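Local coordinates for protein HTLV-2 integrase catalytic core domain (Human T-cell leukemia virus 2, PDB 6QBT) that forms the magnesium-binding catalytic core of a retroviral integrase, an enzyme that probably cuts and joins DNA strands to insert the viral genome into host DNA, at residues Pro6-Trp10 and Ala57-Lys63; Tyr22-His27 and Val39-Glu45; Leu115-Tyr119 and Ile132-Thr138; Trp137-Gln141 and Thr151-Ile155. One frame throughout, in Å; residues are numbered along the deposited sequence.

Contact 1. Residues Pro6-Trp10 and Ala57-Lys63; sequences PNHIW and AISLLGK
A helix C-terminus meets the start of a strand. Pro-6 to His-8 are loop, with Asn-7 left-handed (phi 63°, psi 19°), which asparagine tolerates well; Ile-9 and Trp-10 are extended. Residues 57-61 are the last helical turn, and the CA atoms come closest at Asn-7 and Lys-63, 6.5 Å apart. Ala-57 is small enough for the Trp-10 indole (chi1 m, chi2 8°) to lie against it, CB to CZ3 3.9 Å. Ile-58 follows, its CG1 4.0 Å from Trp-10 CH2. Leu-61 (m, t) puts CB 3.5 Å from Trp-10 CZ2 and holds CD1 over the six-membered ring face, a CH-pi contact 4.2 Å from the centroid. Leu-61 O accepts a hydrogen bond from Asn-7 ND2 (2.8 Å), while Asn-7 OD1 takes one from Trp-10 NE1 (3.0 Å), so the amide (chi1 m) links indole and helix end. Gly-62 leaves the helix (phi 98°, psi 172°), where a CB would collide with the Leu-61 carbonyl O and with Asn-7 ND2. Lys-63 O ends 3.7 Å from Asn-7 CB. In this RNase H-like fold, helix 47-61 docks at the start of strand 9-19, with strand 66-68 alongside and His-156 of helix 152-156 also bonding to Leu-61 O.

Contact 2. Residues Tyr22-His27 and Val39-Glu45; sequences YKYCLH and VSCKKKE
Tyr-22 OH donates to Lys-43 O at 2.7 Å, and four backbone bonds follow: Cys-25 N to Lys-42 O 2.8 Å, Lys-42 N to Cys-25 O 2.9 Å, His-27 N to Ser-40 O 2.9 Å and Ser-40 N to His-27 O 2.8 Å. Cys-25/Lys-42 and His-27/Ser-40 are thus hydrogen-bonded antiparallel pairs, flanking the non-hydrogen-bonded pair Leu-26/Cys-41 (CA-CA 4.7 Å). The strand axes run at 159°, 4.6 Å apart at closest. These strands form the beta hairpin at the edge of the RNase H-like sheet. Small or apolar Leu-26, Val-39 and Cys-41 suit the face packed by helix 128-142: Cys-41 SG lies 3.9 Å from Leu-26 CD1 and 3.5 Å from Tyr-24 CD2, an oblique sulfur-aromatic contact. Cys-25, His-27, Ser-40 and Lys-42 occupy the other face, under helix 47-61; His-27 (chi1 m) gives a weak ND1 bond to Cys-25 O (3.3 Å). Glu-45 bonds to His-16, its side chain about 5 Å from the magnesium bound by Asp-13 and Asp-70.

Contact 3. Residues Leu115-Tyr119 and Ile132-Thr138; sequences LLNKY and INKALWT
Ala-135 sits at the centre of this helix pair, where its single methyl lets the backbones draw close: Leu-115 and Ala-135 CA atoms are 5.1 Å apart, their CB atoms 3.7 Å. Both segments are regular helix, and their axes pass 8.4 Å apart with N-to-C directions 130° from each other. Around the alanine, Leu-116 (t, p) extends CD1 to 3.4 Å from Ile-132 CD1 (m, m), filling the side next to the sheet, and Leu-115 (m, t) brings CD2 to 4.1 Å from Thr-138 CG2. Tyr-119 (chi1 m) lays its ring flat on Lys-134, whose CB makes a CH-pi contact 3.9 Å from the ring centroid. The polar edge of the contact follows: Tyr-119 OH donates to Thr-138 OG1 at 2.5 Å, and Thr-138 OG1 (chi1 m) donates to Lys-134 O at 2.7 Å, one turn back. Farther out, water 1 bridges Lys-134 NZ (2.9 Å) and Tyr-119 O (2.8 Å). Helix 104-122 thereby packs on helix 128-142, which itself lies on edge strand 37-42, and Tyr-119 also reaches Leu-55 of the third subunit. Aliphatic packing sets the helix spacing, while the hydroxyl relay lets Tyr-119 and Thr-138 be buried with polar atoms satisfied.

Contact 4. Residues Trp137-Gln141 and Thr151-Ile155; sequences WTLNQ and TRWQI
Residues 137-141 belong to a helix that widens into a pi-type turn at 138-141, and 152-155 open a short helix with Thr-151 at its N-cap. The backbones come closest at Asn-140 and Arg-152, CA to CA 5.0 Å. Asn-140 O accepts from Trp-153 N at 3.0 Å. Thr-151 (chi1 p) turns OG1 back to accept from Gln-154 N (3.1 Å); a weak return bond from Thr-151 N to Gln-154 OE1 (3.3 Å) completes a capping box. Two waters fill the gaps: water 2 lies 2.6 Å from Leu-139 O and accepts from Arg-152 N (2.9 Å) and NH1 (3.0 Å), while water 3 links Gln-141 O (2.6 Å) to Thr-151 OG1 (2.8 Å). Among side chains, Trp-153 (chi1 -147°) presents the face of its five-membered ring to Gln-141 CG, a CH-pi contact 3.8 Å from the centroid, and sets CZ2 4.1 Å from Trp-137 CZ3, the rings oblique. Leu-139 CD1 lies over the guanidinium face, 3.5 Å from Arg-152 CZ. Asn-140 ND2 bonds to Val-37 O; near the subunit interface, where these two consecutive helices of the integrase core pack together, Gln-141 NE2 bonds to Ile-58 O of the third subunit. Carbonyls of the last turns of helix 128-142 thus meet amides of the first turn of helix 152-156, directly or through water, while Trp-153 provides much of the side-chain packing.

In the fold
Near the N terminus, 6-10 leads into the first strand, and contact 1 closes its loop when helix 47-61 ends at 57-63. Contact 2 is nested inside that loop, pairing the hairpin strands, with its centre about 20 Å from that of contact 1. Contacts 3 and 4 come later in series: contact 3 joins helices 104-122 and 128-142, and contact 4 begins on its closing segment, sharing Trp-137 and Thr-138, to bring in helix 152-156. No loops cross. Contacts 2 and 3 meet where Val-39 and Cys-41 touch Leu-136 and Ile-132; Leu-60 of contact 1 packs on Trp-137 and Trp-153, joining the end of helix 47-61 to helices 128-142 and 152-156.

Contact 1. Residues Pro6-Trp10 and Ala57-Lys63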
# COMPACT_ATOMS: atom_id res chain seq x y z
N PRO A 6 -0.51 -12.99 -16.65
CA PRO A 6 -0.34 -12.79 -15.22
C PRO A 6 -1.54 -13.31 -14.42
O PRO A 6 -2.67 -13.28 -14.90
CB PRO A 6 -0.21 -11.28 -15.10
CG PRO A 6 0.19 -10.77 -16.44
CD PRO A 6 -0.40 -11.73 -17.42
N ASN A 7 -1.24 -13.82 -13.22
CA ASN A 7 -2.21 -14.39 -12.28
C ASN A 7 -2.96 -15.63 -12.75
O ASN A 7 -3.98 -16.02 -12.15
CB ASN A 7 -3.14 -13.31 -11.74
CG ASN A 7 -2.41 -12.31 -10.87
OD1 ASN A 7 -1.36 -12.60 -10.34
ND2 ASN A 7 -2.95 -11.10 -10.77
N HIS A 8 -2.43 -16.30 -13.77
CA HIS A 8 -2.94 -17.60 -14.18
C HIS A 8 -2.40 -18.67 -13.20
O HIS A 8 -3.18 -19.37 -12.56
CB HIS A 8 -2.63 -17.87 -15.66
CG HIS A 8 -3.11 -19.19 -16.17
ND1 HIS A 8 -2.79 -19.67 -17.42
CD2 HIS A 8 -3.86 -20.17 -15.59
CE1 HIS A 8 -3.31 -20.87 -17.59
NE2 HIS A 8 -3.96 -21.20 -16.49
N ILE A 9 -1.08 -18.76 -13.05
CA ILE A 9 -0.46 -19.81 -12.22
C ILE A 9 0.69 -19.22 -11.41
O ILE A 9 1.61 -18.63 -11.98
CB ILE A 9 0.14 -20.96 -13.07
CG1 ILE A 9 -0.91 -21.60 -13.98
CG2 ILE A 9 0.82 -22.00 -12.16
CD1 ILE A 9 -0.38 -22.69 -14.91
N TRP A 10 0.61 -19.37 -10.09
CA TRP A 10 1.70 -19.04 -9.18
C TRP A 10 2.40 -20.27 -8.60
O TRP A 10 1.80 -21.35 -8.51
CB TRP A 10 1.15 -18.28 -8.00
CG TRP A 10 0.71 -16.90 -8.26
CD1 TRP A 10 0.61 -16.27 -9.46
CD2 TRP A 10 0.25 -16.01 -7.29
NE1 TRP A 10 0.13 -15.02 -9.28
CE2 TRP A 10 -0.10 -14.82 -7.95
CE3 TRP A 10 0.12 -16.07 -5.90
CZ2 TRP A 10 -0.57 -13.69 -7.27
CZ3 TRP A 10 -0.35 -14.95 -5.21
CH2 TRP A 10 -0.70 -13.78 -5.91
N ALA A 57 0.49 -11.38 -0.50
CA ALA A 57 0.78 -11.61 -1.92
C ALA A 57 -0.34 -11.19 -2.88
O ALA A 57 -0.11 -10.53 -3.92
CB ALA A 57 1.10 -13.08 -2.12
N ILE A 58 -1.56 -11.59 -2.54
CA ILE A 58 -2.72 -11.25 -3.33
C ILE A 58 -2.97 -9.75 -3.30
O ILE A 58 -3.24 -9.16 -4.34
CB ILE A 58 -3.95 -12.06 -2.88
CG1 ILE A 58 -3.75 -13.53 -3.32
CG2 ILE A 58 -5.23 -11.48 -3.45
CD1 ILE A 58 -4.65 -14.52 -2.60
N SER A 59 -2.80 -9.09 -2.15
CA SER A 59 -2.95 -7.63 -2.14
C SER A 59 -1.96 -6.91 -3.06
O SER A 59 -2.24 -5.86 -3.58
CB SER A 59 -2.80 -7.05 -0.74
OG SER A 59 -1.48 -7.24 -0.26
N LEU A 60 -0.78 -7.48 -3.22
CA LEU A 60 0.27 -6.87 -4.01
C LEU A 60 0.17 -7.26 -5.48
O LEU A 60 0.41 -6.42 -6.34
CB LEU A 60 1.61 -7.31 -3.43
CG LEU A 60 2.84 -6.74 -4.11
CD1 LEU A 60 3.02 -5.27 -3.76
CD2 LEU A 60 4.04 -7.61 -3.71
N LEU A 61 -0.18 -8.52 -5.76
CA LEU A 61 -0.18 -9.07 -7.12
C LEU A 61 -1.54 -9.31 -7.80
O LEU A 61 -1.57 -9.44 -9.00
CB LEU A 61 0.57 -10.40 -7.10
CG LEU A 61 2.02 -10.38 -6.59
CD1 LEU A 61 2.59 -11.80 -6.60
CD2 LEU A 61 2.89 -9.46 -7.43
N GLY A 62 -2.63 -9.36 -7.04
CA GLY A 62 -3.96 -9.73 -7.53
C GLY A 62 -4.21 -11.18 -7.21
O GLY A 62 -3.32 -11.90 -6.78
N LYS A 63 -5.44 -11.62 -7.43
CA LYS A 63 -5.86 -12.99 -7.09
C LYS A 63 -5.47 -13.98 -8.19
O LYS A 63 -5.87 -13.80 -9.33
CB LYS A 63 -7.36 -12.99 -6.90
CG LYS A 63 -7.98 -14.32 -6.50
CD LYS A 63 -9.48 -14.19 -6.34
CE LYS A 63 -10.07 -15.47 -5.81
NZ LYS A 63 -11.55 -15.36 -5.72

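Contact 2. Residues Tyr22-His27 and Val39-Glu45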
# COMPACT_ATOMS: atom_id res chain seq x y z
N TYR A 22 18.11 -16.32 14.68
CA TYR A 22 16.74 -16.78 14.47
C TYR A 22 16.54 -17.15 13.02
O TYR A 22 16.92 -16.37 12.11
CB TYR A 22 15.69 -15.74 14.86
CG TYR A 22 14.28 -16.34 14.91
CD1 TYR A 22 13.82 -17.03 16.06
CD2 TYR A 22 13.43 -16.26 13.81
CE1 TYR A 22 12.54 -17.58 16.11
CE2 TYR A 22 12.16 -16.82 13.85
CZ TYR A 22 11.72 -17.47 15.00
OH TYR A 22 10.48 -18.02 15.01
N LYS A 23 15.90 -18.29 12.80
CA LYS A 23 15.63 -18.78 11.45
C LYS A 23 14.23 -18.33 11.04
O LYS A 23 13.25 -18.92 11.42
CB LYS A 23 15.78 -20.31 11.40
CG LYS A 23 15.61 -20.93 10.02
CD LYS A 23 15.73 -22.45 10.05
CE LYS A 23 17.16 -22.88 10.37
NZ LYS A 23 17.31 -24.37 10.37
N TYR A 24 14.15 -17.29 10.23
CA TYR A 24 12.86 -16.77 9.77
C TYR A 24 12.36 -17.61 8.61
O TYR A 24 13.15 -18.29 7.92
CB TYR A 24 12.99 -15.31 9.32
CG TYR A 24 13.29 -14.39 10.46
CD1 TYR A 24 14.60 -14.26 10.96
CD2 TYR A 24 12.28 -13.67 11.09
CE1 TYR A 24 14.88 -13.42 12.02
CE2 TYR A 24 12.55 -12.85 12.17
CZ TYR A 24 13.85 -12.72 12.62
OH TYR A 24 14.13 -11.89 13.70
N CYS A 25 11.03 -17.57 8.43
CA CYS A 25 10.34 -18.23 7.33
C CYS A 25 9.91 -17.17 6.33
O CYS A 25 8.99 -16.39 6.58
CB CYS A 25 9.10 -18.95 7.85
SG CYS A 25 9.52 -20.28 8.99
N LEU A 26 10.61 -17.15 5.21
CA LEU A 26 10.24 -16.33 4.09
C LEU A 26 9.18 -17.11 3.30
O LEU A 26 9.46 -18.17 2.75
CB LEU A 26 11.47 -16.04 3.22
CG LEU A 26 12.38 -14.88 3.65
CD1 LEU A 26 12.43 -14.54 5.14
CD2 LEU A 26 13.76 -15.23 3.20
N HIS A 27 7.96 -16.60 3.31
CA HIS A 27 6.90 -17.14 2.50
C HIS A 27 6.94 -16.38 1.16
O HIS A 27 6.75 -15.14 1.13
CB HIS A 27 5.55 -16.91 3.14
CG HIS A 27 5.31 -17.67 4.39
ND1 HIS A 27 5.95 -17.38 5.58
CD2 HIS A 27 4.44 -18.67 4.66
CE1 HIS A 27 5.51 -18.20 6.52
NE2 HIS A 27 4.59 -18.99 5.99
N VAL A 39 6.98 -11.69 -1.00
CA VAL A 39 7.66 -12.38 0.07
C VAL A 39 7.21 -11.76 1.36
O VAL A 39 7.16 -10.55 1.46
CB VAL A 39 9.22 -12.32 -0.07
CG1 VAL A 39 9.69 -10.97 -0.56
CG2 VAL A 39 9.94 -12.66 1.25
N SER A 40 6.91 -12.61 2.35
CA SER A 40 6.57 -12.17 3.68
C SER A 40 7.51 -12.85 4.65
O SER A 40 7.67 -14.07 4.60
CB SER A 40 5.17 -12.60 4.04
OG SER A 40 4.26 -12.01 3.16
N CYS A 41 8.11 -12.05 5.53
CA CYS A 41 8.98 -12.55 6.56
C CYS A 41 8.09 -12.87 7.78
O CYS A 41 7.40 -12.01 8.29
CB CYS A 41 10.07 -11.54 6.89
SG CYS A 41 11.29 -12.19 8.07
N LYS A 42 8.10 -14.12 8.21
CA LYS A 42 7.32 -14.59 9.32
C LYS A 42 8.26 -15.34 10.23
O LYS A 42 9.30 -15.81 9.78
CB LYS A 42 6.22 -15.56 8.83
CG LYS A 42 5.21 -15.00 7.83
CD LYS A 42 4.36 -13.91 8.47
CE LYS A 42 3.23 -13.49 7.54
NZ LYS A 42 2.38 -12.41 8.13
N LYS A 43 7.88 -15.47 11.49
CA LYS A 43 8.63 -16.26 12.46
C LYS A 43 8.34 -17.77 12.33
O LYS A 43 9.14 -18.63 12.78
CB LYS A 43 8.34 -15.76 13.88
CG LYS A 43 8.92 -14.38 14.18
CD LYS A 43 8.33 -13.80 15.46
CE LYS A 43 8.98 -12.48 15.86
NZ LYS A 43 10.45 -12.57 16.11
N LYS A 44 7.21 -18.09 11.71
CA LYS A 44 6.68 -19.44 11.66
C LYS A 44 6.07 -19.71 10.31
O LYS A 44 5.90 -18.80 9.53
CB LYS A 44 5.56 -19.59 12.70
CG LYS A 44 5.87 -19.05 14.10
CD LYS A 44 4.75 -19.40 15.06
CE LYS A 44 4.94 -20.83 15.55
NZ LYS A 44 3.67 -21.56 15.77
N GLU A 45 5.73 -20.96 10.06
CA GLU A 45 5.04 -21.37 8.84
C GLU A 45 3.81 -22.25 9.11
O GLU A 45 3.56 -23.19 8.37
CB GLU A 45 6.02 -22.04 7.88
CG GLU A 45 6.74 -23.27 8.40
CD GLU A 45 7.76 -23.78 7.39
OE1 GLU A 45 7.39 -24.01 6.21
OE2 GLU A 45 8.93 -23.92 7.76

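Contact 3. Residues Leu115-Tyr119 and Ile132-Thr138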
# COMPACT_ATOMS: atom_id res chain seq x y z
N LEU A 115 19.62 -9.61 -2.52
CA LEU A 115 19.21 -8.22 -2.31
C LEU A 115 19.06 -7.92 -0.82
O LEU A 115 19.54 -6.87 -0.34
CB LEU A 115 17.91 -7.90 -3.06
CG LEU A 115 18.08 -7.68 -4.57
CD1 LEU A 115 16.72 -7.72 -5.26
CD2 LEU A 115 18.83 -6.39 -4.87
N LEU A 116 18.44 -8.84 -0.10
CA LEU A 116 18.30 -8.76 1.36
C LEU A 116 19.66 -8.59 2.07
O LEU A 116 19.81 -7.71 2.93
CB LEU A 116 17.58 -10.02 1.86
CG LEU A 116 17.13 -10.19 3.30
CD1 LEU A 116 16.09 -9.15 3.67
CD2 LEU A 116 16.52 -11.56 3.45
N ASN A 117 20.65 -9.40 1.70
CA ASN A 117 22.00 -9.26 2.26
C ASN A 117 22.65 -7.91 1.93
O ASN A 117 23.28 -7.30 2.79
CB ASN A 117 22.92 -10.38 1.78
CG ASN A 117 22.53 -11.74 2.35
OD1 ASN A 117 21.86 -11.83 3.38
ND2 ASN A 117 22.95 -12.79 1.68
N LYS A 118 22.47 -7.45 0.70
CA LYS A 118 23.06 -6.19 0.29
C LYS A 118 22.44 -5.06 1.10
O LYS A 118 23.16 -4.22 1.64
CB LYS A 118 22.84 -5.99 -1.19
CG LYS A 118 23.56 -4.77 -1.75
CD LYS A 118 22.63 -3.91 -2.62
CE LYS A 118 23.23 -2.55 -2.96
NZ LYS A 118 22.13 -1.54 -3.07
N TYR A 119 21.12 -5.05 1.23
CA TYR A 119 20.45 -4.01 2.02
C TYR A 119 20.79 -4.06 3.53
O TYR A 119 20.85 -3.02 4.19
CB TYR A 119 18.92 -4.02 1.79
CG TYR A 119 18.52 -3.40 0.46
CD1 TYR A 119 18.81 -2.05 0.17
CD2 TYR A 119 17.85 -4.15 -0.51
CE1 TYR A 119 18.45 -1.49 -1.05
CE2 TYR A 119 17.49 -3.60 -1.73
CZ TYR A 119 17.80 -2.27 -1.99
OH TYR A 119 17.43 -1.75 -3.21
N ILE A 132 14.00 -6.58 3.79
CA ILE A 132 13.07 -7.46 3.10
C ILE A 132 12.22 -6.59 2.19
O ILE A 132 12.07 -6.89 1.01
CB ILE A 132 12.11 -8.17 4.12
CG1 ILE A 132 12.88 -9.10 5.09
CG2 ILE A 132 10.95 -8.89 3.44
CD1 ILE A 132 13.15 -10.49 4.56
N ASN A 133 11.69 -5.49 2.74
CA ASN A 133 10.78 -4.63 1.97
C ASN A 133 11.49 -4.05 0.74
O ASN A 133 11.00 -4.14 -0.40
CB ASN A 133 10.20 -3.52 2.83
CG ASN A 133 8.93 -2.95 2.26
OD1 ASN A 133 8.03 -3.69 1.90
ND2 ASN A 133 8.87 -1.66 2.13
N LYS A 134 12.67 -3.50 0.97
CA LYS A 134 13.43 -2.89 -0.10
C LYS A 134 13.90 -3.95 -1.11
O LYS A 134 13.89 -3.71 -2.30
CB LYS A 134 14.58 -2.10 0.46
CG LYS A 134 14.11 -0.90 1.25
CD LYS A 134 15.30 -0.11 1.76
CE LYS A 134 16.05 -0.85 2.85
NZ LYS A 134 17.00 0.05 3.53
N ALA A 135 14.23 -5.15 -0.63
CA ALA A 135 14.52 -6.27 -1.55
C ALA A 135 13.33 -6.56 -2.44
O ALA A 135 13.48 -6.64 -3.67
CB ALA A 135 14.95 -7.52 -0.79
N LEU A 136 12.17 -6.70 -1.82
CA LEU A 136 10.92 -6.99 -2.52
C LEU A 136 10.58 -5.97 -3.64
O LEU A 136 10.37 -6.32 -4.81
CB LEU A 136 9.79 -7.13 -1.50
CG LEU A 136 8.34 -7.17 -1.98
CD1 LEU A 136 8.18 -8.37 -2.89
CD2 LEU A 136 7.35 -7.19 -0.81
N TRP A 137 10.54 -4.70 -3.26
CA TRP A 137 10.20 -3.65 -4.21
C TRP A 137 11.29 -3.44 -5.27
O TRP A 137 10.97 -3.21 -6.45
CB TRP A 137 9.86 -2.35 -3.47
CG TRP A 137 8.53 -2.46 -2.83
CD1 TRP A 137 8.25 -2.86 -1.57
CD2 TRP A 137 7.28 -2.21 -3.45
NE1 TRP A 137 6.89 -2.86 -1.34
CE2 TRP A 137 6.27 -2.47 -2.50
CE3 TRP A 137 6.91 -1.78 -4.73
CZ2 TRP A 137 4.91 -2.33 -2.77
CZ3 TRP A 137 5.58 -1.64 -5.01
CH2 TRP A 137 4.58 -1.90 -4.03
N THR A 138 12.54 -3.56 -4.87
CA THR A 138 13.65 -3.48 -5.81
C THR A 138 13.53 -4.59 -6.87
O THR A 138 13.66 -4.32 -8.07
CB THR A 138 15.03 -3.56 -5.10
OG1 THR A 138 15.20 -2.43 -4.22
CG2 THR A 138 16.19 -3.57 -6.13
O HOH W 1 18.26 -2.26 4.78

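Contact 4. Residues Trp137-Gln141 and Thr151-Ile155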
# COMPACT_ATOMS: atom_id res chain seq x y z
N TRP A 137 10.54 -4.70 -3.26
CA TRP A 137 10.20 -3.65 -4.21
C TRP A 137 11.29 -3.44 -5.27
O TRP A 137 10.97 -3.21 -6.45
CB TRP A 137 9.86 -2.35 -3.47
CG TRP A 137 8.53 -2.46 -2.83
CD1 TRP A 137 8.25 -2.86 -1.57
CD2 TRP A 137 7.28 -2.21 -3.45
NE1 TRP A 137 6.89 -2.86 -1.34
CE2 TRP A 137 6.27 -2.47 -2.50
CE3 TRP A 137 6.91 -1.78 -4.73
CZ2 TRP A 137 4.91 -2.33 -2.77
CZ3 TRP A 137 5.58 -1.64 -5.01
CH2 TRP A 137 4.58 -1.90 -4.03
N THR A 138 12.54 -3.56 -4.87
CA THR A 138 13.65 -3.48 -5.81
C THR A 138 13.53 -4.59 -6.87
O THR A 138 13.66 -4.32 -8.07
CB THR A 138 15.03 -3.56 -5.10
OG1 THR A 138 15.20 -2.43 -4.22
CG2 THR A 138 16.19 -3.57 -6.13
N LEU A 139 13.28 -5.82 -6.46
CA LEU A 139 13.21 -6.90 -7.43
C LEU A 139 12.02 -6.71 -8.42
O LEU A 139 12.20 -6.89 -9.63
CB LEU A 139 13.11 -8.25 -6.73
CG LEU A 139 13.04 -9.51 -7.63
CD1 LEU A 139 14.24 -9.61 -8.57
CD2 LEU A 139 12.96 -10.73 -6.75
N ASN A 140 10.85 -6.35 -7.90
CA ASN A 140 9.64 -6.22 -8.74
C ASN A 140 9.71 -5.01 -9.65
O ASN A 140 9.40 -5.12 -10.84
CB ASN A 140 8.34 -6.20 -7.93
CG ASN A 140 7.92 -7.57 -7.43
OD1 ASN A 140 8.09 -8.60 -8.13
ND2 ASN A 140 7.34 -7.62 -6.23
N GLN A 141 10.15 -3.87 -9.12
CA GLN A 141 10.01 -2.59 -9.83
C GLN A 141 11.23 -2.01 -10.48
O GLN A 141 11.09 -1.21 -11.42
CB GLN A 141 9.47 -1.52 -8.90
CG GLN A 141 7.98 -1.58 -8.72
CD GLN A 141 7.50 -0.29 -8.12
OE1 GLN A 141 7.92 0.06 -7.00
NE2 GLN A 141 6.70 0.48 -8.89
N THR A 151 10.43 -4.75 -16.36
CA THR A 151 10.46 -5.17 -15.01
C THR A 151 9.29 -6.12 -14.81
O THR A 151 8.34 -6.12 -15.60
CB THR A 151 10.33 -3.97 -14.06
OG1 THR A 151 9.03 -3.39 -14.23
CG2 THR A 151 11.39 -2.95 -14.36
N ARG A 152 9.37 -6.91 -13.75
CA ARG A 152 8.28 -7.81 -13.32
C ARG A 152 6.95 -7.07 -13.16
O ARG A 152 5.90 -7.54 -13.60
CB ARG A 152 8.64 -8.45 -12.00
CG ARG A 152 9.71 -9.51 -12.13
CD ARG A 152 10.33 -9.83 -10.78
NE ARG A 152 11.31 -10.92 -10.88
CZ ARG A 152 12.54 -10.80 -11.39
NH1 ARG A 152 12.98 -9.64 -11.86
NH2 ARG A 152 13.33 -11.85 -11.42
N TRP A 153 7.03 -5.90 -12.55
CA TRP A 153 5.90 -5.02 -12.34
C TRP A 153 5.25 -4.57 -13.64
O TRP A 153 4.03 -4.53 -13.71
CB TRP A 153 6.35 -3.79 -11.54
CG TRP A 153 5.34 -3.23 -10.63
CD1 TRP A 153 4.82 -1.96 -10.65
CD2 TRP A 153 4.72 -3.89 -9.52
NE1 TRP A 153 3.93 -1.80 -9.62
CE2 TRP A 153 3.84 -2.97 -8.92
CE3 TRP A 153 4.82 -5.18 -8.98
CZ2 TRP A 153 3.06 -3.30 -7.81
CZ3 TRP A 153 4.05 -5.49 -7.85
CH2 TRP A 153 3.19 -4.56 -7.29
N GLN A 154 6.05 -4.19 -14.64
CA GLN A 154 5.53 -3.79 -15.93
C GLN A 154 4.86 -4.96 -16.63
O GLN A 154 3.80 -4.77 -17.20
CB GLN A 154 6.63 -3.24 -16.83
CG GLN A 154 7.13 -1.88 -16.39
CD GLN A 154 8.55 -1.53 -16.88
OE1 GLN A 154 9.07 -2.11 -17.84
NE2 GLN A 154 9.19 -0.60 -16.16
N ILE A 155 5.44 -6.16 -16.56
CA ILE A 155 4.83 -7.32 -17.21
C ILE A 155 3.57 -7.72 -16.48
O ILE A 155 2.59 -8.09 -17.11
CB ILE A 155 5.78 -8.52 -17.33
CG1 ILE A 155 6.93 -8.17 -18.28
CG2 ILE A 155 5.07 -9.76 -17.92
CD1 ILE A 155 8.03 -9.19 -18.32
O HOH W 2 11.81 -6.93 -12.20
O HOH W 3 8.86 -1.08 -12.72